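Long-range contacts in Tat-secreted protein Rv2525c (PDB 4PMQ), which may act as a peptidoglycan hydrolase with glycosidase activity, and cleaves p-nitrophenyl esters in vitro with a preference for the butyrate: residues A[30-35]-A[92-97]; A[86-91]-A[130-135]. All blocks are in the same frame, centred on the assembly; numbering follows the deposited sequence.

Contact 1 (A[30-35]-A[92-97]); sequences RYVSDR and ELHAAA
The backbones of Val-32 and Leu-93 come within 5.2 Å of each other, CA to CA, where the chain leaving strand 27-31 passes the last turn of helix 79-96. The domain belongs to the TIM-barrel clan, and the pair illustrates how an outer helix is packed against the loop at the C-terminal end of a barrel strand: helix 79-96 is the crossover between the parallel strands 61-66 and 105-108, and here it also reaches the neighbouring strand's exit. No hydrogen bond links the segments, so the union rests on apolar packing. Val-32 and Leu-93 face each other with CB 4.0 Å from CB. At Val-32, CG1 is anti to the carbonyl carbon (chi1 -69°), a setting that lays this methyl against the helix backbone, 3.6 Å from His-94 CA, while also touching His-94 CB. The imidazole, with its CG anti to the backbone N (chi1 173°), leads away from Val-32, whose CG1 lies at the ring's edge, near its plane. Ser-64 and Pro-100 bind its two nitrogens, and it meets the ring of Trp-205, so the histidine ties the helix end to other parts of the fold. Leu-93 lays its CD1 methyl over the loop that follows strand 27-31, with Leu-93 CD1 3.7 Å from Ser-33 C. Asp-34 crosses this leucine at about a right angle, its OD1 3.9 Å from Leu-93 CD1, and its other oxygen, OD2, is held by a salt bridge to Arg-89. The carbonyl oxygen of Val-32 is buried by the contact with no polar partner in the model, and its closest neighbour across the interface is Leu-93 CD1 at 3.5 Å.

Contact 2 (A[86-91]-A[130-135]); sequences HARRGS and ESVIGH. With TLA (L(+)-tartaric acid), chain C.
Val-132 presents both methyls to Ala-87 because its CG1 stands anti to the backbone N (chi1 171°) and CG2 anti to the carbonyl carbon; in Ile-133, CG1 takes the slot between N and carbonyl carbon (chi1 64°), leaving CG2 to meet Ser-91. The setting is two successive outer helices of the barrel-like fold, 79-96 and 115-133, and it exemplifies how a small residue lets helices come close. The CB of Ala-87 sits 3.6 Å from Val-132 CB and in the fork of its two methyls. Arg-88 passes Val-132 at about a right angle, with its CG 4.1 Å from Val-132 CG1. One turn on, Ser-91 CB rests 3.7 Å from Ile-133 CG2. Beside this pair lies an L-tartrate, probably from the crystallisation liquor, that spans both helices. Its O3 hydroxyl donates to Val-132 O at 2.9 Å and its O2 hydroxyl to Ile-133 O at 3.0 Å, using carbonyls near the end of helix 115-133. One carboxyl end, C4 with O4 and O41, lies beside Ser-91, whose OG is 2.8 Å from tartrate O41, and Arg-137 adds a further hydrogen bond. Gly-134, with positive phi, leaves helical geometry, and His-135 ND1 donates to Glu-130 OE2 at 2.7 Å, from above the carboxylate plane.

In the fold
Both contacts draw on helix 79-96, and their centres lie about 12 Å apart. Contact 2 joins the middle of that helix to the next one, 115-133, near the surface; contact 1 packs one face of its C-terminal end, in a buried contact, against the exit of strand 27-31. They touch directly: Asp-34 OD2 forms a salt bridge with Arg-89 NE at 2.8 Å, and Val-32 CG2 packs 3.8 Å from Gly-90 O. The tartrate of contact 2 sits between helices on the outside. A separate tartrate is hydrogen-bonded by Tyr-31 OH of contact 1, at the C-terminal end of strand 27-31, the end of the strands where TIM-barrel enzymes carry their active sites, and so probably nearer to any catalytic pocket.

Contact 1 (A[30-35]-A[92-97])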
ATOM      1  N   ARG A  30      -3.559   0.932   5.233  1.00  6.72           N
ATOM      2  CA  ARG A  30      -4.606  -0.064   5.308  1.00  6.77           C
ATOM      3  C   ARG A  30      -5.124  -0.516   3.944  1.00  8.30           C
ATOM      4  O   ARG A  30      -5.164   0.254   2.978  1.00  5.62           O
ATOM      5  CB  ARG A  30      -5.754   0.526   6.166  1.00  8.89           C
ATOM      6  CG  ARG A  30      -5.315   0.835   7.623  1.00 11.01           C
ATOM      7  CD  ARG A  30      -4.984  -0.435   8.401  1.00 10.55           C
ATOM      8  NE  ARG A  30      -6.227  -1.161   8.620  1.00  7.89           N
ATOM      9  CZ  ARG A  30      -6.571  -2.300   8.026  1.00 13.48           C
ATOM     10  NH1 ARG A  30      -5.716  -2.922   7.210  1.00  8.89           N
ATOM     11  NH2 ARG A  30      -7.772  -2.832   8.247  1.00 10.61           N
ATOM     12  N   TYR A  31      -5.556  -1.794   3.885  1.00  6.21           N
ATOM     13  CA  TYR A  31      -5.970  -2.418   2.651  1.00  5.09           C
ATOM     14  C   TYR A  31      -7.338  -2.016   2.174  1.00  8.37           C
ATOM     15  O   TYR A  31      -8.339  -2.194   2.885  1.00  9.45           O
ATOM     16  CB  TYR A  31      -5.977  -3.940   2.830  1.00  4.78           C
ATOM     17  CG  TYR A  31      -4.598  -4.503   3.023  1.00  6.11           C
ATOM     18  CD1 TYR A  31      -3.736  -4.667   1.938  1.00  6.90           C
ATOM     19  CD2 TYR A  31      -4.136  -4.852   4.290  1.00  7.75           C
ATOM     20  CE1 TYR A  31      -2.468  -5.207   2.098  1.00  8.03           C
ATOM     21  CE2 TYR A  31      -2.856  -5.386   4.466  1.00  8.82           C
ATOM     22  CZ  TYR A  31      -2.033  -5.567   3.361  1.00 10.95           C
ATOM     23  OH  TYR A  31      -0.772  -6.100   3.495  1.00 14.61           O
ATOM     24  N   VAL A  32      -7.386  -1.609   0.905  1.00  4.38           N
ATOM     25  CA  VAL A  32      -8.653  -1.355   0.223  1.00  4.50           C
ATOM     26  C   VAL A  32      -8.844  -2.518  -0.786  1.00  8.53           C
ATOM     27  O   VAL A  32      -9.105  -2.316  -1.968  1.00  7.37           O
ATOM     28  CB  VAL A  32      -8.738   0.060  -0.405  1.00  7.30           C
ATOM     29  CG1 VAL A  32      -8.807   1.123   0.695  1.00  7.42           C
ATOM     30  CG2 VAL A  32      -7.570   0.347  -1.369  1.00  6.11           C
ATOM     31  N   SER A  33      -8.709  -3.752  -0.272  1.00  6.97           N
ATOM     32  CA  SER A  33      -8.790  -4.994  -1.051  1.00  7.54           C
ATOM     33  C   SER A  33      -9.645  -6.049  -0.392  1.00  9.18           C
ATOM     34  O   SER A  33      -9.801  -6.075   0.825  1.00  9.29           O
ATOM     35  CB  SER A  33      -7.399  -5.594  -1.210  1.00  9.91           C
ATOM     36  OG  SER A  33      -6.507  -4.670  -1.780  1.00 14.42           O
ATOM     37  N   ASP A  34     -10.165  -6.964  -1.210  1.00  7.71           N
ATOM     38  CA  ASP A  34     -10.925  -8.111  -0.739  1.00  7.81           C
ATOM     39  C   ASP A  34      -9.970  -9.164  -0.208  1.00  9.32           C
ATOM     40  O   ASP A  34      -8.760  -9.103  -0.463  1.00  6.91           O
ATOM     41  CB  ASP A  34     -11.753  -8.698  -1.891  1.00  8.83           C
ATOM     42  CG  ASP A  34     -12.850  -7.761  -2.379  1.00 15.17           C
ATOM     43  OD1 ASP A  34     -13.700  -7.355  -1.556  1.00 13.17           O
ATOM     44  OD2 ASP A  34     -12.849  -7.430  -3.574  1.00 21.61           O
ATOM     45  N   ARG A  35     -10.536 -10.191   0.427  1.00  7.45           N
ATOM     46  CA  ARG A  35      -9.767 -11.347   0.891  1.00  7.56           C
ATOM     47  C   ARG A  35      -9.795 -12.416  -0.207  1.00 13.08           C
ATOM     48  O   ARG A  35     -10.879 -12.899  -0.581  1.00 13.61           O
ATOM     49  CB  ARG A  35     -10.391 -11.889   2.194  1.00  7.92           C
ATOM     50  CG  ARG A  35     -10.451 -10.853   3.320  1.00  8.83           C
ATOM     51  CD  ARG A  35     -11.156 -11.327   4.587  1.00  9.08           C
ATOM     52  NE  ARG A  35     -12.555 -11.709   4.371  1.00 14.37           N
ATOM     53  CZ  ARG A  35     -13.578 -10.855   4.393  1.00 27.39           C
ATOM     54  NH1 ARG A  35     -13.367  -9.552   4.573  1.00 19.64           N
ATOM     55  NH2 ARG A  35     -14.818 -11.295   4.219  1.00 17.21           N
ATOM     56  N   GLU A  92     -13.397   1.572  -5.235  1.00  6.43           N
ATOM     57  CA  GLU A  92     -14.711   1.345  -4.634  1.00  7.20           C
ATOM     58  C   GLU A  92     -14.568   1.143  -3.108  1.00  9.84           C
ATOM     59  O   GLU A  92     -15.327   1.754  -2.333  1.00  9.01           O
ATOM     60  CB  GLU A  92     -15.339   0.104  -5.299  1.00  8.88           C
ATOM     61  CG  GLU A  92     -16.787  -0.137  -4.922  1.00 20.23           C
ATOM     62  CD  GLU A  92     -17.412  -1.405  -5.480  1.00 39.15           C
ATOM     63  OE1 GLU A  92     -16.681  -2.242  -6.066  1.00 19.05           O
ATOM     64  OE2 GLU A  92     -18.631  -1.588  -5.265  1.00 42.12           O
ATOM     65  N   LEU A  93     -13.594   0.311  -2.699  1.00  7.12           N
ATOM     66  CA  LEU A  93     -13.384   0.015  -1.282  1.00  6.21           C
ATOM     67  C   LEU A  93     -12.823   1.224  -0.553  1.00  9.00           C
ATOM     68  O   LEU A  93     -13.182   1.446   0.604  1.00  7.82           O
ATOM     69  CB  LEU A  93     -12.516  -1.234  -1.067  1.00  6.07           C
ATOM     70  CG  LEU A  93     -13.219  -2.535  -1.517  1.00  9.80           C
ATOM     71  CD1 LEU A  93     -12.263  -3.699  -1.475  1.00  9.80           C
ATOM     72  CD2 LEU A  93     -14.490  -2.837  -0.639  1.00 12.81           C
ATOM     73  N   HIS A  94     -11.944   1.995  -1.219  1.00  6.03           N
ATOM     74  CA  HIS A  94     -11.396   3.213  -0.615  1.00  5.23           C
ATOM     75  C   HIS A  94     -12.579   4.162  -0.332  1.00  7.32           C
ATOM     76  O   HIS A  94     -12.719   4.636   0.795  1.00  7.06           O
ATOM     77  CB  HIS A  94     -10.380   3.831  -1.595  1.00  5.60           C
ATOM     78  CG  HIS A  94      -9.847   5.162  -1.191  1.00  8.36           C
ATOM     79  ND1 HIS A  94      -8.708   5.276  -0.412  1.00  9.75           N
ATOM     80  CD2 HIS A  94     -10.247   6.402  -1.568  1.00  9.31           C
ATOM     81  CE1 HIS A  94      -8.474   6.571  -0.293  1.00  8.60           C
ATOM     82  NE2 HIS A  94      -9.378   7.293  -0.974  1.00  8.59           N
ATOM     83  N   ALA A  95     -13.441   4.395  -1.333  1.00  6.36           N
ATOM     84  CA  ALA A  95     -14.567   5.325  -1.166  1.00  7.82           C
ATOM     85  C   ALA A  95     -15.553   4.832  -0.092  1.00  9.10           C
ATOM     86  O   ALA A  95     -16.042   5.651   0.697  1.00  9.51           O
ATOM     87  CB  ALA A  95     -15.277   5.529  -2.495  1.00  8.60           C
ATOM     88  N   ALA A  96     -15.758   3.495   0.002  1.00  6.65           N
ATOM     89  CA  ALA A  96     -16.717   2.893   0.945  1.00  7.93           C
ATOM     90  C   ALA A  96     -16.239   3.081   2.390  1.00 12.96           C
ATOM     91  O   ALA A  96     -17.068   3.160   3.291  1.00 13.27           O
ATOM     92  CB  ALA A  96     -16.921   1.419   0.640  1.00  9.84           C
ATOM     93  N   ALA A  97     -14.905   3.167   2.594  1.00  8.65           N
ATOM     94  CA  ALA A  97     -14.323   3.379   3.930  1.00  8.85           C
ATOM     95  C   ALA A  97     -14.201   4.902   4.239  1.00 12.44           C
ATOM     96  O   ALA A  97     -13.675   5.275   5.296  1.00 11.00           O
ATOM     97  CB  ALA A  97     -12.954   2.714   4.007  1.00  9.19           C
TER

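Contact 2 (A[86-91]-A[130-135])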
ATOM      1  N   HIS A  86      -8.583  -4.645 -10.739  1.00  7.08           N
ATOM      2  CA  HIS A  86      -8.130  -4.388  -9.375  1.00  6.63           C
ATOM      3  C   HIS A  86      -8.276  -2.895  -9.008  1.00  7.68           C
ATOM      4  O   HIS A  86      -8.713  -2.576  -7.899  1.00  7.85           O
ATOM      5  CB  HIS A  86      -6.674  -4.861  -9.229  1.00  7.03           C
ATOM      6  CG  HIS A  86      -6.567  -6.356  -9.244  1.00  8.87           C
ATOM      7  ND1 HIS A  86      -7.065  -7.134  -8.189  1.00  9.70           N
ATOM      8  CD2 HIS A  86      -6.011  -7.179 -10.164  1.00  9.70           C
ATOM      9  CE1 HIS A  86      -6.841  -8.393  -8.530  1.00  9.27           C
ATOM     10  NE2 HIS A  86      -6.194  -8.471  -9.699  1.00  9.48           N
ATOM     11  N   ALA A  87      -7.944  -1.992  -9.942  1.00  5.75           N
ATOM     12  CA  ALA A  87      -8.039  -0.552  -9.641  1.00  5.14           C
ATOM     13  C   ALA A  87      -9.479  -0.117  -9.366  1.00  9.07           C
ATOM     14  O   ALA A  87      -9.736   0.670  -8.457  1.00  8.28           O
ATOM     15  CB  ALA A  87      -7.459   0.261 -10.804  1.00  6.85           C
ATOM     16  N   ARG A  88     -10.429  -0.641 -10.139  1.00  5.80           N
ATOM     17  CA  ARG A  88     -11.834  -0.309  -9.897  1.00  6.11           C
ATOM     18  C   ARG A  88     -12.256  -0.716  -8.486  1.00  9.02           C
ATOM     19  O   ARG A  88     -12.925   0.048  -7.790  1.00  8.79           O
ATOM     20  CB  ARG A  88     -12.721  -1.037 -10.897  1.00  6.72           C
ATOM     21  CG  ARG A  88     -12.604  -0.472 -12.301  1.00  8.99           C
ATOM     22  CD  ARG A  88     -13.416  -1.335 -13.258  1.00 16.08           C
ATOM     23  NE  ARG A  88     -13.147  -1.017 -14.660  1.00 16.26           N
ATOM     24  CZ  ARG A  88     -13.365  -1.850 -15.677  1.00 23.30           C
ATOM     25  NH1 ARG A  88     -13.904  -3.049 -15.462  1.00 14.13           N
ATOM     26  NH2 ARG A  88     -13.048  -1.494 -16.914  1.00 17.47           N
ATOM     27  N   ARG A  89     -11.871  -1.940  -8.086  1.00  7.10           N
ATOM     28  CA  ARG A  89     -12.262  -2.485  -6.788  1.00  6.48           C
ATOM     29  C   ARG A  89     -11.607  -1.696  -5.648  1.00  9.06           C
ATOM     30  O   ARG A  89     -12.291  -1.284  -4.705  1.00  8.85           O
ATOM     31  CB  ARG A  89     -11.939  -3.980  -6.721  1.00  8.36           C
ATOM     32  CG  ARG A  89     -12.472  -4.656  -5.465  1.00 10.03           C
ATOM     33  CD  ARG A  89     -13.992  -4.488  -5.294  1.00  9.83           C
ATOM     34  NE  ARG A  89     -14.440  -5.194  -4.099  1.00 12.21           N
ATOM     35  CZ  ARG A  89     -15.584  -4.974  -3.460  1.00 19.39           C
ATOM     36  NH1 ARG A  89     -16.421  -4.033  -3.883  1.00 14.38           N
ATOM     37  NH2 ARG A  89     -15.901  -5.693  -2.390  1.00 15.64           N
ATOM     38  N   GLY A  90     -10.324  -1.401  -5.797  1.00  6.28           N
ATOM     39  CA  GLY A  90      -9.622  -0.593  -4.808  1.00  5.50           C
ATOM     40  C   GLY A  90     -10.260   0.776  -4.645  1.00  8.79           C
ATOM     41  O   GLY A  90     -10.536   1.209  -3.521  1.00  8.65           O
ATOM     42  N   SER A  91     -10.646   1.404  -5.773  1.00  5.67           N
ATOM     43  CA  SER A  91     -11.290   2.717  -5.727  1.00  6.99           C
ATOM     44  C   SER A  91     -12.629   2.637  -4.964  1.00 10.64           C
ATOM     45  O   SER A  91     -12.933   3.482  -4.122  1.00 10.87           O
ATOM     46  CB  SER A  91     -11.520   3.245  -7.140  1.00  8.98           C
ATOM     47  OG  SER A  91     -12.019   4.566  -7.038  1.00 11.97           O
ATOM     48  N   GLU A 130      -3.462   4.018 -13.413  1.00  4.67           N
ATOM     49  CA  GLU A 130      -3.520   5.448 -13.774  1.00  3.79           C
ATOM     50  C   GLU A 130      -4.773   5.782 -14.600  1.00  8.24           C
ATOM     51  O   GLU A 130      -5.318   6.884 -14.478  1.00  8.90           O
ATOM     52  CB  GLU A 130      -2.294   5.830 -14.576  1.00  3.92           C
ATOM     53  CG  GLU A 130      -1.018   5.709 -13.727  1.00  6.37           C
ATOM     54  CD  GLU A 130       0.140   6.425 -14.403  1.00 16.10           C
ATOM     55  OE1 GLU A 130       0.112   6.541 -15.646  1.00 15.71           O
ATOM     56  OE2 GLU A 130       1.062   6.891 -13.696  1.00 11.26           O
ATOM     57  N   SER A 131      -5.212   4.847 -15.433  1.00  7.52           N
ATOM     58  CA  SER A 131      -6.379   5.071 -16.266  1.00  7.09           C
ATOM     59  C   SER A 131      -7.659   5.011 -15.464  1.00 11.11           C
ATOM     60  O   SER A 131      -8.676   5.493 -15.953  1.00 15.64           O
ATOM     61  CB  SER A 131      -6.446   4.059 -17.403  1.00  7.69           C
ATOM     62  OG  SER A 131      -7.505   4.427 -18.288  1.00  8.64           O
ATOM     63  N   VAL A 132      -7.646   4.371 -14.294  1.00  5.64           N
ATOM     64  CA  VAL A 132      -8.877   4.243 -13.519  1.00  5.14           C
ATOM     65  C   VAL A 132      -8.967   5.372 -12.497  1.00 10.67           C
ATOM     66  O   VAL A 132      -9.987   6.097 -12.489  1.00 12.45           O
ATOM     67  CB  VAL A 132      -8.961   2.856 -12.837  1.00  7.75           C
ATOM     68  CG1 VAL A 132     -10.131   2.803 -11.851  1.00  7.52           C
ATOM     69  CG2 VAL A 132      -9.087   1.745 -13.892  1.00  7.16           C
ATOM     70  N   ILE A 133      -7.920   5.518 -11.638  1.00  6.11           N
ATOM     71  CA  ILE A 133      -7.972   6.549 -10.589  1.00  6.62           C
ATOM     72  C   ILE A 133      -7.116   7.802 -10.898  1.00  9.72           C
ATOM     73  O   ILE A 133      -7.255   8.806 -10.190  1.00 10.60           O
ATOM     74  CB  ILE A 133      -7.597   5.939  -9.212  1.00  8.02           C
ATOM     75  CG1 ILE A 133      -6.131   5.433  -9.184  1.00  7.66           C
ATOM     76  CG2 ILE A 133      -8.587   4.843  -8.817  1.00  8.65           C
ATOM     77  CD1 ILE A 133      -5.743   4.904  -7.749  1.00  9.50           C
ATOM     78  N   GLY A 134      -6.278   7.757 -11.943  1.00  6.69           N
ATOM     79  CA  GLY A 134      -5.457   8.909 -12.307  1.00  7.96           C
ATOM     80  C   GLY A 134      -4.007   8.785 -11.889  1.00  9.55           C
ATOM     81  O   GLY A 134      -3.706   8.196 -10.857  1.00  6.53           O
ATOM     82  N   HIS A 135      -3.099   9.376 -12.692  1.00  6.47           N
ATOM     83  CA  HIS A 135      -1.674   9.413 -12.400  1.00  6.66           C
ATOM     84  C   HIS A 135      -1.430   9.940 -10.974  1.00  8.98           C
ATOM     85  O   HIS A 135      -0.658   9.331 -10.216  1.00  9.38           O
ATOM     86  CB  HIS A 135      -0.975  10.314 -13.419  1.00  7.42           C
ATOM     87  CG  HIS A 135       0.470  10.558 -13.103  1.00 10.83           C
ATOM     88  ND1 HIS A 135       1.421   9.571 -13.298  1.00 12.64           N
ATOM     89  CD2 HIS A 135       1.085  11.686 -12.671  1.00 12.31           C
ATOM     90  CE1 HIS A 135       2.581  10.110 -12.938  1.00 11.19           C
ATOM     91  NE2 HIS A 135       2.432  11.385 -12.562  1.00 11.62           N
TER
HETATM   92  O1  TLA C 302     -10.038  10.733 -10.632  1.00 19.57           O
HETATM   93  O11 TLA C 302     -12.222  11.137 -10.384  1.00 18.07           O
HETATM   94  C1  TLA C 302     -11.122  10.444 -10.184  1.00 18.38           C
HETATM   95  C2  TLA C 302     -11.289   9.213  -9.301  1.00 15.19           C
HETATM   96  O2  TLA C 302     -10.035   8.585  -9.106  1.00 12.51           O
HETATM   97  C3  TLA C 302     -12.271   8.214  -9.922  1.00 15.35           C
HETATM   98  O3  TLA C 302     -11.867   7.862 -11.237  1.00 13.38           O
HETATM   99  C4  TLA C 302     -12.360   6.995  -9.012  1.00 19.53           C
HETATM  100  O4  TLA C 302     -11.964   5.880  -9.555  1.00 18.41           O
HETATM  101  O41 TLA C 302     -12.809   7.089  -7.879  1.00 25.33           O